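Local coordinates for lipopolysaccharide export system protein LptH (Pseudomonas aeruginosa, PDB 4UU4) that binds lipopolysaccharide in the periplasm and is required for its translocation from the inner to the outer membrane, at residues A[33-38]-A[53-58]; A[102-107]-A[118-123]; A[131-136]-A[147-152]. All blocks are in the same frame, centred on the assembly; numbering follows the deposited sequence.

Contact 1 of 3, residues A[33-38]-A[53-58]; sequences IRVQAD and GDVVVT
At one edge of the LptA-type beta-jellyroll, the end strand 34-36 pairs antiparallel with strand 55-58, so that R34 faces T58, V35 faces V57 and Q36 faces V56. Two hydrogen-bonded pairs carry the backbone contact. R34 and T58 are joined by two backbone bonds, R34 N to T58 O (2.9 Å) and T58 N back to R34 O; Q36 and V56 are joined in the same way, V56 N reaching Q36 O in its carbonyl plane while Q36 N approaches V56 O tilted 27° from that plane. Between them sits the non-hydrogen-bonded pair V35 and V57, where the chains draw in to 4.3 Å between V35 CA and V57 CA and V35 CA makes a CA-H...O contact with V56 O.

The two faces of this edge differ. V35 turns its CG1, anti to the backbone N (chi1 -159°), onto V55 CG1 at 3.9 Å, and I33 lies alongside V57 with the two CG2 methyls touching. V55 and V57 continue inward onto V69 of strand 68-72, and V35 and A37 rest on Y51, so this apolar side looks into the space between the two sheets of the jellyroll, the interior that in relatives such as LptA is considered the path for lipopolysaccharide. On the other face the aliphatic part of R34 crosses T58, its CG lying against T58 OG1, and the amide oxygen of Q36 reaches V56 CG2 at 3.7 Å.

Beyond the paired strands the chain turns a corner at G53 and D54. A weak, bent bond from D38 N to G53 O still ties the segments past the last paired residues, and D38 OD2 lies 4.3 Å from D54 OD2; a water lies within hydrogen-bonding distance of D38 OD1 and D54 OD2 and may soften the repulsion between these carboxylates.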
ATOM      1  N   ILE A  33      -2.175 -14.931   2.604  1.00 50.86           N
ATOM      2  CA  ILE A  33      -2.470 -13.624   3.178  1.00 47.18           C
ATOM      3  C   ILE A  33      -3.176 -13.789   4.519  1.00 45.02           C
ATOM      4  O   ILE A  33      -4.274 -14.337   4.574  1.00 49.50           O
ATOM      5  CB  ILE A  33      -3.403 -12.813   2.254  1.00 40.06           C
ATOM      6  CG1 ILE A  33      -2.834 -12.732   0.837  1.00 32.98           C
ATOM      7  CG2 ILE A  33      -3.655 -11.421   2.824  1.00 42.88           C
ATOM      8  CD1 ILE A  33      -3.788 -12.102  -0.144  1.00 25.42           C
ATOM      9  N   ARG A  34      -2.555 -13.331   5.601  1.00 49.72           N
ATOM     10  CA  ARG A  34      -3.232 -13.358   6.897  1.00 48.75           C
ATOM     11  C   ARG A  34      -3.738 -11.971   7.287  1.00 41.35           C
ATOM     12  O   ARG A  34      -3.053 -10.976   7.079  1.00 40.54           O
ATOM     13  CB  ARG A  34      -2.363 -13.985   8.001  1.00 46.68           C
ATOM     14  CG  ARG A  34      -0.860 -13.881   7.797  1.00 56.88           C
ATOM     15  CD  ARG A  34      -0.107 -15.023   8.491  1.00 61.82           C
ATOM     16  NE  ARG A  34      -0.578 -16.338   8.056  1.00 56.30           N
ATOM     17  CZ  ARG A  34       0.095 -17.474   8.225  1.00 62.48           C
ATOM     18  NH1 ARG A  34       1.282 -17.472   8.816  1.00 65.74           N
ATOM     19  NH2 ARG A  34      -0.420 -18.619   7.794  1.00 73.37           N
ATOM     20  N   VAL A  35      -4.957 -11.906   7.816  1.00 30.51           N
ATOM     21  CA  VAL A  35      -5.520 -10.630   8.242  1.00 26.89           C
ATOM     22  C   VAL A  35      -5.933 -10.684   9.712  1.00 25.85           C
ATOM     23  O   VAL A  35      -6.506 -11.668  10.177  1.00 26.27           O
ATOM     24  CB  VAL A  35      -6.729 -10.198   7.376  1.00 21.01           C
ATOM     25  CG1 VAL A  35      -6.958  -8.700   7.502  1.00 19.86           C
ATOM     26  CG2 VAL A  35      -6.516 -10.572   5.924  1.00 21.23           C
ATOM     27  N   GLN A  36      -5.623  -9.620  10.439  1.00 23.72           N
ATOM     28  CA  GLN A  36      -5.969  -9.514  11.843  1.00 24.10           C
ATOM     29  C   GLN A  36      -6.738  -8.216  12.038  1.00 24.96           C
ATOM     30  O   GLN A  36      -6.234  -7.140  11.710  1.00 31.06           O
ATOM     31  CB  GLN A  36      -4.703  -9.516  12.703  1.00 27.71           C
ATOM     32  CG  GLN A  36      -4.960  -9.489  14.199  1.00 52.12           C
ATOM     33  CD  GLN A  36      -3.845  -8.806  14.968  1.00 65.54           C
ATOM     34  OE1 GLN A  36      -3.045  -8.062  14.396  1.00 53.34           O
ATOM     35  NE2 GLN A  36      -3.791  -9.049  16.275  1.00 70.36           N
ATOM     36  N   ALA A  37      -7.963  -8.319  12.550  1.00 25.58           N
ATOM     37  CA  ALA A  37      -8.769  -7.132  12.808  1.00 25.43           C
ATOM     38  C   ALA A  37      -9.681  -7.291  14.015  1.00 28.29           C
ATOM     39  O   ALA A  37      -9.647  -8.307  14.707  1.00 31.66           O
ATOM     40  CB  ALA A  37      -9.583  -6.758  11.575  1.00 22.06           C
ATOM     41  N   ASP A  38     -10.484  -6.259  14.261  1.00 30.11           N
ATOM     42  CA  ASP A  38     -11.521  -6.300  15.280  1.00 29.46           C
ATOM     43  C   ASP A  38     -12.784  -6.929  14.713  1.00 30.71           C
ATOM     44  O   ASP A  38     -13.500  -7.642  15.414  1.00 33.35           O
ATOM     45  CB  ASP A  38     -11.840  -4.892  15.783  1.00 30.35           C
ATOM     46  CG  ASP A  38     -10.759  -4.338  16.675  1.00 38.33           C
ATOM     47  OD1 ASP A  38      -9.967  -5.138  17.210  1.00 30.83           O
ATOM     48  OD2 ASP A  38     -10.704  -3.104  16.848  1.00 42.56           O
ATOM     49  N   GLY A  53     -10.889  -2.096  12.401  1.00 23.14           N
ATOM     50  CA  GLY A  53     -10.317  -2.078  13.738  1.00 24.17           C
ATOM     51  C   GLY A  53      -8.875  -2.545  13.822  1.00 32.37           C
ATOM     52  O   GLY A  53      -8.616  -3.736  14.003  1.00 33.10           O
ATOM     53  N   ASP A  54      -7.939  -1.603  13.707  1.00 29.21           N
ATOM     54  CA  ASP A  54      -6.506  -1.901  13.745  1.00 21.33           C
ATOM     55  C   ASP A  54      -6.139  -3.026  12.789  1.00 26.16           C
ATOM     56  O   ASP A  54      -5.442  -3.966  13.164  1.00 24.54           O
ATOM     57  CB  ASP A  54      -6.048  -2.275  15.159  1.00 26.77           C
ATOM     58  CG  ASP A  54      -6.057  -1.099  16.109  1.00 30.25           C
ATOM     59  OD1 ASP A  54      -5.260  -0.158  15.900  1.00 26.65           O
ATOM     60  OD2 ASP A  54      -6.852  -1.127  17.078  1.00 38.58           O
ATOM     61  N   VAL A  55      -6.616  -2.926  11.555  1.00 22.38           N
ATOM     62  CA  VAL A  55      -6.420  -3.975  10.566  1.00 20.21           C
ATOM     63  C   VAL A  55      -4.957  -4.129  10.160  1.00 25.70           C
ATOM     64  O   VAL A  55      -4.277  -3.146   9.816  1.00 21.76           O
ATOM     65  CB  VAL A  55      -7.268  -3.705   9.321  1.00 16.74           C
ATOM     66  CG1 VAL A  55      -7.345  -4.948   8.451  1.00 18.05           C
ATOM     67  CG2 VAL A  55      -8.648  -3.245   9.737  1.00 32.09           C
ATOM     68  N   VAL A  56      -4.491  -5.376  10.220  1.00 23.28           N
ATOM     69  CA  VAL A  56      -3.153  -5.754   9.789  1.00 21.92           C
ATOM     70  C   VAL A  56      -3.232  -6.919   8.808  1.00 28.07           C
ATOM     71  O   VAL A  56      -3.587  -8.030   9.186  1.00 19.50           O
ATOM     72  CB  VAL A  56      -2.282  -6.214  10.977  1.00 21.39           C
ATOM     73  CG1 VAL A  56      -0.831  -6.383  10.538  1.00 22.70           C
ATOM     74  CG2 VAL A  56      -2.386  -5.236  12.128  1.00 21.32           C
ATOM     75  N   VAL A  57      -2.902  -6.669   7.547  1.00 29.23           N
ATOM     76  CA  VAL A  57      -2.801  -7.741   6.563  1.00 22.75           C
ATOM     77  C   VAL A  57      -1.341  -7.991   6.174  1.00 21.84           C
ATOM     78  O   VAL A  57      -0.631  -7.076   5.770  1.00 26.83           O
ATOM     79  CB  VAL A  57      -3.690  -7.477   5.309  1.00 29.65           C
ATOM     80  CG1 VAL A  57      -4.135  -6.015   5.241  1.00 20.17           C
ATOM     81  CG2 VAL A  57      -2.984  -7.922   4.025  1.00 16.61           C
ATOM     82  N   THR A  58      -0.889  -9.231   6.321  1.00 21.89           N
ATOM     83  CA  THR A  58       0.473  -9.589   5.939  1.00 26.27           C
ATOM     84  C   THR A  58       0.506 -10.679   4.869  1.00 33.21           C
ATOM     85  O   THR A  58      -0.260 -11.646   4.928  1.00 45.45           O
ATOM     86  CB  THR A  58       1.317 -10.048   7.153  1.00 28.57           C
ATOM     87  OG1 THR A  58       0.726 -11.210   7.743  1.00 36.72           O
ATOM     88  CG2 THR A  58       1.419  -8.942   8.199  1.00 23.86           C
TER
HETATM   89  O   HOH W   1      -8.089  -3.229  18.932  1.00 46.73           O

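Contact 2 of 3, residues A[102-107]-A[118-123]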
ATOM      1  N   THR A 102      11.577  -1.127   2.869  1.00 37.05           N
ATOM      2  CA  THR A 102      10.935   0.079   2.360  1.00 40.44           C
ATOM      3  C   THR A 102       9.605   0.354   3.057  1.00 35.98           C
ATOM      4  O   THR A 102       8.723  -0.521   3.134  1.00 37.80           O
ATOM      5  CB  THR A 102      10.742   0.034   0.818  1.00 41.47           C
ATOM      6  OG1 THR A 102      10.038  -1.156   0.445  1.00 47.82           O
ATOM      7  CG2 THR A 102      12.089   0.048   0.114  1.00 44.31           C
ATOM      8  N   LYS A 103       9.486   1.574   3.578  1.00 38.34           N
ATOM      9  CA  LYS A 103       8.268   2.021   4.235  1.00 27.73           C
ATOM     10  C   LYS A 103       7.461   2.873   3.271  1.00 27.61           C
ATOM     11  O   LYS A 103       8.013   3.523   2.386  1.00 31.38           O
ATOM     12  CB  LYS A 103       8.591   2.822   5.497  1.00 29.00           C
ATOM     13  CG  LYS A 103       9.395   2.055   6.534  1.00 38.94           C
ATOM     14  CD  LYS A 103       9.683   2.912   7.752  1.00 44.17           C
ATOM     15  CE  LYS A 103      10.474   2.145   8.797  1.00 52.10           C
ATOM     16  NZ  LYS A 103      10.903   3.015   9.927  1.00 58.16           N
ATOM     17  N   ALA A 104       6.146   2.855   3.441  1.00 35.78           N
ATOM     18  CA  ALA A 104       5.252   3.629   2.598  1.00 37.32           C
ATOM     19  C   ALA A 104       4.059   4.111   3.410  1.00 29.46           C
ATOM     20  O   ALA A 104       3.509   3.381   4.229  1.00 28.61           O
ATOM     21  CB  ALA A 104       4.802   2.808   1.401  1.00 30.15           C
ATOM     22  N   TYR A 105       3.673   5.355   3.182  1.00 25.67           N
ATOM     23  CA  TYR A 105       2.598   5.958   3.940  1.00 23.93           C
ATOM     24  C   TYR A 105       1.640   6.645   2.997  1.00 26.73           C
ATOM     25  O   TYR A 105       2.050   7.185   1.974  1.00 26.58           O
ATOM     26  CB  TYR A 105       3.152   6.985   4.920  1.00 23.77           C
ATOM     27  CG  TYR A 105       4.140   6.434   5.926  1.00 30.09           C
ATOM     28  CD1 TYR A 105       5.506   6.398   5.649  1.00 36.08           C
ATOM     29  CD2 TYR A 105       3.712   5.978   7.165  1.00 34.37           C
ATOM     30  CE1 TYR A 105       6.411   5.909   6.579  1.00 46.85           C
ATOM     31  CE2 TYR A 105       4.607   5.489   8.098  1.00 41.78           C
ATOM     32  CZ  TYR A 105       5.954   5.456   7.802  1.00 51.74           C
ATOM     33  OH  TYR A 105       6.840   4.966   8.737  1.00 57.56           O
ATOM     34  N   GLY A 106       0.360   6.632   3.347  1.00 39.54           N
ATOM     35  CA  GLY A 106      -0.610   7.365   2.554  1.00 33.62           C
ATOM     36  C   GLY A 106      -1.978   7.338   3.187  1.00 28.79           C
ATOM     37  O   GLY A 106      -2.327   6.366   3.836  1.00 36.06           O
ATOM     38  N   LEU A 107      -2.748   8.406   3.006  1.00 24.28           N
ATOM     39  CA  LEU A 107      -4.125   8.420   3.475  1.00 25.59           C
ATOM     40  C   LEU A 107      -4.917   7.267   2.862  1.00 25.92           C
ATOM     41  O   LEU A 107      -5.648   6.579   3.567  1.00 30.30           O
ATOM     42  CB  LEU A 107      -4.789   9.768   3.199  1.00 25.88           C
ATOM     43  CG  LEU A 107      -4.967  10.648   4.441  1.00 24.85           C
ATOM     44  CD1 LEU A 107      -3.703  10.655   5.280  1.00 18.99           C
ATOM     45  CD2 LEU A 107      -5.368  12.072   4.064  1.00 32.20           C
ATOM     46  N   VAL A 118       1.528  -0.671  -5.940  1.00 27.05           N
ATOM     47  CA  VAL A 118       1.020  -0.059  -4.721  1.00 27.33           C
ATOM     48  C   VAL A 118       0.881   1.448  -4.902  1.00 26.17           C
ATOM     49  O   VAL A 118       1.878   2.161  -4.973  1.00 36.29           O
ATOM     50  CB  VAL A 118       1.949  -0.326  -3.524  1.00 26.28           C
ATOM     51  CG1 VAL A 118       1.291   0.129  -2.241  1.00 22.90           C
ATOM     52  CG2 VAL A 118       2.301  -1.802  -3.444  1.00 26.04           C
ATOM     53  N   VAL A 119      -0.355   1.935  -4.971  1.00 25.52           N
ATOM     54  CA  VAL A 119      -0.575   3.369  -5.139  1.00 26.91           C
ATOM     55  C   VAL A 119      -0.997   4.068  -3.845  1.00 28.06           C
ATOM     56  O   VAL A 119      -1.994   3.717  -3.216  1.00 26.86           O
ATOM     57  CB  VAL A 119      -1.547   3.687  -6.299  1.00 28.45           C
ATOM     58  CG1 VAL A 119      -2.756   2.779  -6.245  1.00 35.68           C
ATOM     59  CG2 VAL A 119      -1.961   5.149  -6.270  1.00 24.45           C
ATOM     60  N   LEU A 120      -0.195   5.053  -3.458  1.00 32.62           N
ATOM     61  CA  LEU A 120      -0.417   5.852  -2.264  1.00 24.83           C
ATOM     62  C   LEU A 120      -0.995   7.199  -2.673  1.00 26.12           C
ATOM     63  O   LEU A 120      -0.419   7.899  -3.499  1.00 27.95           O
ATOM     64  CB  LEU A 120       0.910   6.063  -1.531  1.00 25.03           C
ATOM     65  CG  LEU A 120       1.758   4.803  -1.330  1.00 34.23           C
ATOM     66  CD1 LEU A 120       3.144   4.971  -1.927  1.00 37.22           C
ATOM     67  CD2 LEU A 120       1.860   4.449   0.139  1.00 43.03           C
ATOM     68  N   ILE A 121      -2.141   7.553  -2.103  1.00 27.21           N
ATOM     69  CA  ILE A 121      -2.790   8.818  -2.411  1.00 28.24           C
ATOM     70  C   ILE A 121      -2.707   9.617  -1.115  1.00 33.40           C
ATOM     71  O   ILE A 121      -2.510   9.047  -0.035  1.00 28.94           O
ATOM     72  CB  ILE A 121      -4.129   8.607  -3.150  1.00 25.32           C
ATOM     73  CG1 ILE A 121      -3.904   7.850  -4.460  1.00 30.83           C
ATOM     74  CG2 ILE A 121      -4.821   9.932  -3.425  1.00 28.21           C
ATOM     75  CD1 ILE A 121      -5.057   7.963  -5.433  1.00 32.17           C
ATOM     76  N   ASP A 122      -2.848  10.936  -1.249  1.00 34.85           N
ATOM     77  CA  ASP A 122      -3.054  11.913  -0.148  1.00 29.76           C
ATOM     78  C   ASP A 122      -2.148  12.013   1.072  1.00 25.85           C
ATOM     79  O   ASP A 122      -2.478  11.524   2.147  1.00 31.90           O
ATOM     80  CB  ASP A 122      -4.447  11.794   0.439  1.00 21.33           C
ATOM     81  CG  ASP A 122      -5.034  13.148   0.773  1.00 29.48           C
ATOM     82  OD1 ASP A 122      -4.278  14.137   0.773  1.00 39.82           O
ATOM     83  OD2 ASP A 122      -6.257  13.222   1.035  1.00 27.09           O
ATOM     84  N   GLN A 123      -1.026  12.693   0.899  1.00 23.66           N
ATOM     85  CA  GLN A 123       0.143  12.660   1.773  1.00 28.97           C
ATOM     86  C   GLN A 123       1.099  11.467   1.535  1.00 31.89           C
ATOM     87  O   GLN A 123       1.724  10.964   2.465  1.00 18.69           O
ATOM     88  CB  GLN A 123      -0.235  12.816   3.231  1.00 24.96           C
ATOM     89  CG  GLN A 123      -0.998  14.100   3.457  1.00 22.50           C
ATOM     90  CD  GLN A 123      -1.828  14.078   4.715  1.00 24.00           C
ATOM     91  OE1 GLN A 123      -2.859  14.742   4.799  1.00 31.60           O
ATOM     92  NE2 GLN A 123      -1.382  13.319   5.708  1.00 24.81           N
TER
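A104 makes the first touch along 102-107: its CB points toward the other segment and meets L120 CD2 at 3.6 Å. The same methyl of L120 also lies against the backbone of the next residue, 3.3 Å from Y105 O. L120 thus packs between the two strands, with its CG beside the backbone N (chi1 -48°), and it continues onto I109, V126 and I138. The ring of Y105 leads off the other way, to a cation-pi contact with K125 and to the ring of Y90.

At G106 the segments come close, G106 CA standing 3.6 Å from I121 O.

L107 then makes the largest share of the contact. Its N-H bonds to D122 O over 3.2 Å, the donor lying above the carbonyl plane, 46° out of it. The side chain crosses D122 and Q123 obliquely: CB packs on D122 CB, CD2 touches the D122 carboxylate, 3.4 Å from OD2, and CD1 touches Q123 NE2 at 3.6 Å. The polar ends of D122 and Q123 are engaged beyond this leucine, D122 OD2 with T158 OG1, D122 OD1 with S159 N, and Q123 OE1 with S159 OG.

The two strands, 45° apart in direction, belong to different sheets, and both segments turn a corner here, at L107 and at D122 and Q123. Strands of two sheets that face one another, with the chain passing from one sheet to the other at a corner, belong to the beta-jellyroll fold that LptH shares with the Lpt proteins of E. coli.

Contact 3 of 3, residues A[131-136]-A[147-152]; sequences NTFEGE and VNAGRA
The guanidinium of R151 meets the carboxylate of E136 at its edge, with E136 CD in the guanidinium plane, and the two flat groups are turned 58° against each other. R151 and E136 form a salt bridge, with two nitrogens gripping side-on, one to each oxygen: NH2 binds E136 OE2 at 2.9 Å on the syn lone pair, while NE reaches E136 OE1 at 3.2 Å from above the carboxylate plane. The bend of the arginine chain at chi3 (62°) brings NE back toward the side of CB, and both lie near E136 OE1, CB within 3.4 Å of it.

The other flat group, the ring of F133, meets A149 CB obliquely, its CE1 4.1 Å away; this is the apolar end of the contact.

E136 OE1 takes a second protein bond, from A152 N at 2.9 Å and nearly straight, on the anti lone pair. Two N-H groups, one from the backbone and one from the guanidinium, therefore hold OE1, while OE2 is shared between R151 and the backbone N of R161. So many donors around a buried carboxylate would be expected to keep it ionised. A water bridges the two backbones nearby, accepting from E136 N at 2.8 Å and donating to G150 O. A second water donates to A152 O and, weakly, to E136 OE1.

The segments run nearly in the same direction where they touch, but 131-135 and 147-150 lie in different sheets of the jellyroll. Strand 147-150 is the outermost of its sheet within the chain, paired with 137-141, whereas 131-135 lies between 124-128 and 165-167. The chain turns its corner at E136, whose side chain also packs on V157; F133 rests on V126 and M166, and R151 leans on P162.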
ATOM      1  N   ASN A 131      16.522   7.611   2.070  1.00 56.89           N
ATOM      2  CA  ASN A 131      15.926   8.471   1.054  1.00 44.05           C
ATOM      3  C   ASN A 131      14.419   8.651   1.255  1.00 43.50           C
ATOM      4  O   ASN A 131      13.649   7.698   1.140  1.00 43.92           O
ATOM      5  CB  ASN A 131      16.227   7.936  -0.355  1.00 47.64           C
ATOM      6  CG  ASN A 131      17.720   7.919  -0.670  1.00 54.84           C
ATOM      7  OD1 ASN A 131      18.547   8.240   0.182  1.00 56.53           O
ATOM      8  ND2 ASN A 131      18.067   7.539  -1.896  1.00 55.95           N
ATOM      9  N   THR A 132      14.000   9.877   1.558  1.00 45.25           N
ATOM     10  CA  THR A 132      12.581  10.151   1.795  1.00 34.00           C
ATOM     11  C   THR A 132      11.899  10.810   0.591  1.00 36.25           C
ATOM     12  O   THR A 132      12.424  11.736  -0.021  1.00 36.48           O
ATOM     13  CB  THR A 132      12.350  10.954   3.107  1.00 40.58           C
ATOM     14  OG1 THR A 132      12.338  10.056   4.224  1.00 46.96           O
ATOM     15  CG2 THR A 132      11.034  11.722   3.075  1.00 37.32           C
ATOM     16  N   PHE A 133      10.722  10.290   0.265  1.00 44.63           N
ATOM     17  CA  PHE A 133       9.955  10.679  -0.905  1.00 45.11           C
ATOM     18  C   PHE A 133       8.601  11.187  -0.436  1.00 37.61           C
ATOM     19  O   PHE A 133       7.954  10.535   0.372  1.00 36.44           O
ATOM     20  CB  PHE A 133       9.702   9.436  -1.749  1.00 63.15           C
ATOM     21  CG  PHE A 133      10.407   9.432  -3.065  1.00 66.54           C
ATOM     22  CD1 PHE A 133       9.986  10.254  -4.092  1.00 73.51           C
ATOM     23  CD2 PHE A 133      11.468   8.573  -3.291  1.00 80.96           C
ATOM     24  CE1 PHE A 133      10.626  10.241  -5.316  1.00 91.60           C
ATOM     25  CE2 PHE A 133      12.111   8.554  -4.511  1.00 93.20           C
ATOM     26  CZ  PHE A 133      11.692   9.388  -5.526  1.00 98.49           C
ATOM     27  N   GLU A 134       8.161  12.335  -0.943  1.00 29.84           N
ATOM     28  CA  GLU A 134       6.842  12.861  -0.590  1.00 24.82           C
ATOM     29  C   GLU A 134       6.127  13.437  -1.801  1.00 28.62           C
ATOM     30  O   GLU A 134       6.751  14.067  -2.652  1.00 28.84           O
ATOM     31  CB  GLU A 134       6.944  13.915   0.514  1.00 30.91           C
ATOM     32  CG  GLU A 134       6.851  13.350   1.921  1.00 37.19           C
ATOM     33  CD  GLU A 134       7.291  14.340   2.979  1.00 55.06           C
ATOM     34  OE1 GLU A 134       8.385  14.921   2.826  1.00 63.94           O
ATOM     35  OE2 GLU A 134       6.553  14.531   3.966  1.00 63.83           O
ATOM     36  N   GLY A 135       4.818  13.217  -1.871  1.00 21.54           N
ATOM     37  CA  GLY A 135       4.030  13.646  -3.012  1.00 22.70           C
ATOM     38  C   GLY A 135       2.536  13.496  -2.802  1.00 28.68           C
ATOM     39  O   GLY A 135       2.087  12.903  -1.819  1.00 32.24           O
ATOM     40  N   GLU A 136       1.765  14.051  -3.731  1.00 23.88           N
ATOM     41  CA  GLU A 136       0.316  13.925  -3.710  1.00 27.35           C
ATOM     42  C   GLU A 136      -0.069  12.483  -4.015  1.00 30.93           C
ATOM     43  O   GLU A 136      -1.054  11.962  -3.483  1.00 32.53           O
ATOM     44  CB  GLU A 136      -0.319  14.858  -4.744  1.00 26.44           C
ATOM     45  CG  GLU A 136      -1.217  15.933  -4.156  1.00 33.62           C
ATOM     46  CD  GLU A 136      -1.912  16.753  -5.227  1.00 37.17           C
ATOM     47  OE1 GLU A 136      -2.187  16.193  -6.309  1.00 35.45           O
ATOM     48  OE2 GLU A 136      -2.177  17.955  -4.991  1.00 40.69           O
ATOM     49  N   VAL A 147       9.634   3.633  -8.511  1.00 42.38           N
ATOM     50  CA  VAL A 147       8.788   4.542  -7.753  1.00 39.68           C
ATOM     51  C   VAL A 147       8.466   5.805  -8.553  1.00 41.59           C
ATOM     52  O   VAL A 147       9.352   6.588  -8.892  1.00 44.07           O
ATOM     53  CB  VAL A 147       9.432   4.912  -6.407  1.00 37.49           C
ATOM     54  CG1 VAL A 147       8.399   5.519  -5.478  1.00 40.83           C
ATOM     55  CG2 VAL A 147      10.064   3.678  -5.769  1.00 36.34           C
ATOM     56  N   ASN A 148       7.187   5.968  -8.875  1.00 41.98           N
ATOM     57  CA  ASN A 148       6.675   7.178  -9.500  1.00 39.80           C
ATOM     58  C   ASN A 148       6.099   8.112  -8.446  1.00 33.73           C
ATOM     59  O   ASN A 148       5.452   7.668  -7.499  1.00 33.18           O
ATOM     60  CB  ASN A 148       5.573   6.849 -10.509  1.00 49.51           C
ATOM     61  CG  ASN A 148       6.086   6.090 -11.713  1.00 67.17           C
ATOM     62  OD1 ASN A 148       6.728   6.661 -12.591  1.00 74.11           O
ATOM     63  ND2 ASN A 148       5.782   4.797 -11.771  1.00 77.39           N
ATOM     64  N   ALA A 149       6.334   9.408  -8.618  1.00 30.66           N
ATOM     65  CA  ALA A 149       5.771  10.410  -7.727  1.00 27.28           C
ATOM     66  C   ALA A 149       5.208  11.564  -8.543  1.00 32.05           C
ATOM     67  O   ALA A 149       5.835  12.022  -9.496  1.00 31.31           O
ATOM     68  CB  ALA A 149       6.820  10.906  -6.754  1.00 33.04           C
ATOM     69  N   GLY A 150       4.022  12.030  -8.172  1.00 31.02           N
ATOM     70  CA  GLY A 150       3.376  13.091  -8.917  1.00 30.14           C
ATOM     71  C   GLY A 150       2.085  13.529  -8.271  1.00 30.22           C
ATOM     72  O   GLY A 150       1.879  13.319  -7.083  1.00 27.41           O
ATOM     73  N   ARG A 151       1.213  14.144  -9.060  1.00 32.80           N
ATOM     74  CA  ARG A 151      -0.056  14.630  -8.546  1.00 35.78           C
ATOM     75  C   ARG A 151      -1.139  13.577  -8.692  1.00 38.98           C
ATOM     76  O   ARG A 151      -1.053  12.689  -9.540  1.00 39.44           O
ATOM     77  CB  ARG A 151      -0.477  15.908  -9.271  1.00 37.75           C
ATOM     78  CG  ARG A 151       0.513  17.042  -9.147  1.00 35.19           C
ATOM     79  CD  ARG A 151      -0.185  18.371  -9.297  1.00 37.47           C
ATOM     80  NE  ARG A 151      -1.173  18.567  -8.245  1.00 36.35           N
ATOM     81  CZ  ARG A 151      -1.950  19.638  -8.138  1.00 38.58           C
ATOM     82  NH1 ARG A 151      -1.857  20.618  -9.023  1.00 41.29           N
ATOM     83  NH2 ARG A 151      -2.821  19.728  -7.142  1.00 38.02           N
ATOM     84  N   ALA A 152      -2.163  13.688  -7.857  1.00 38.90           N
ATOM     85  CA  ALA A 152      -3.290  12.772  -7.915  1.00 32.50           C
ATOM     86  C   ALA A 152      -4.303  13.258  -8.945  1.00 36.21           C
ATOM     87  O   ALA A 152      -5.190  14.042  -8.628  1.00 43.11           O
ATOM     88  CB  ALA A 152      -3.931  12.652  -6.547  1.00 30.74           C
TER
HETATM   89  O   HOH W   2       2.782  15.878  -5.576  1.00 27.37           O
HETATM   90  O   HOH W   3      -4.477  17.055  -8.538  1.00 60.84           O

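How the contacts relate
Contact 1 differs in kind from the other two: it is pairing within one sheet, at the surface on its edge strand, whereas contacts 2 and 3 join strands of the two facing sheets. All three include a strand of the sheet holding 34-36, 102-106 and 131-135. Contacts 2 and 3 are both partly buried; contact 2, nearest the chain's centre, relies on leucine packing and one backbone bond, contact 3 on a salt bridge, a backbone N-H to the same carboxylate and bridging waters. They touch through a probable hydrogen bond from D122 N to E136 O (3.0 Å) and packing of I121 CG2 on A152 CB. Contact 1 lies across the chain's centre from contact 3, centres about 26 Å apart.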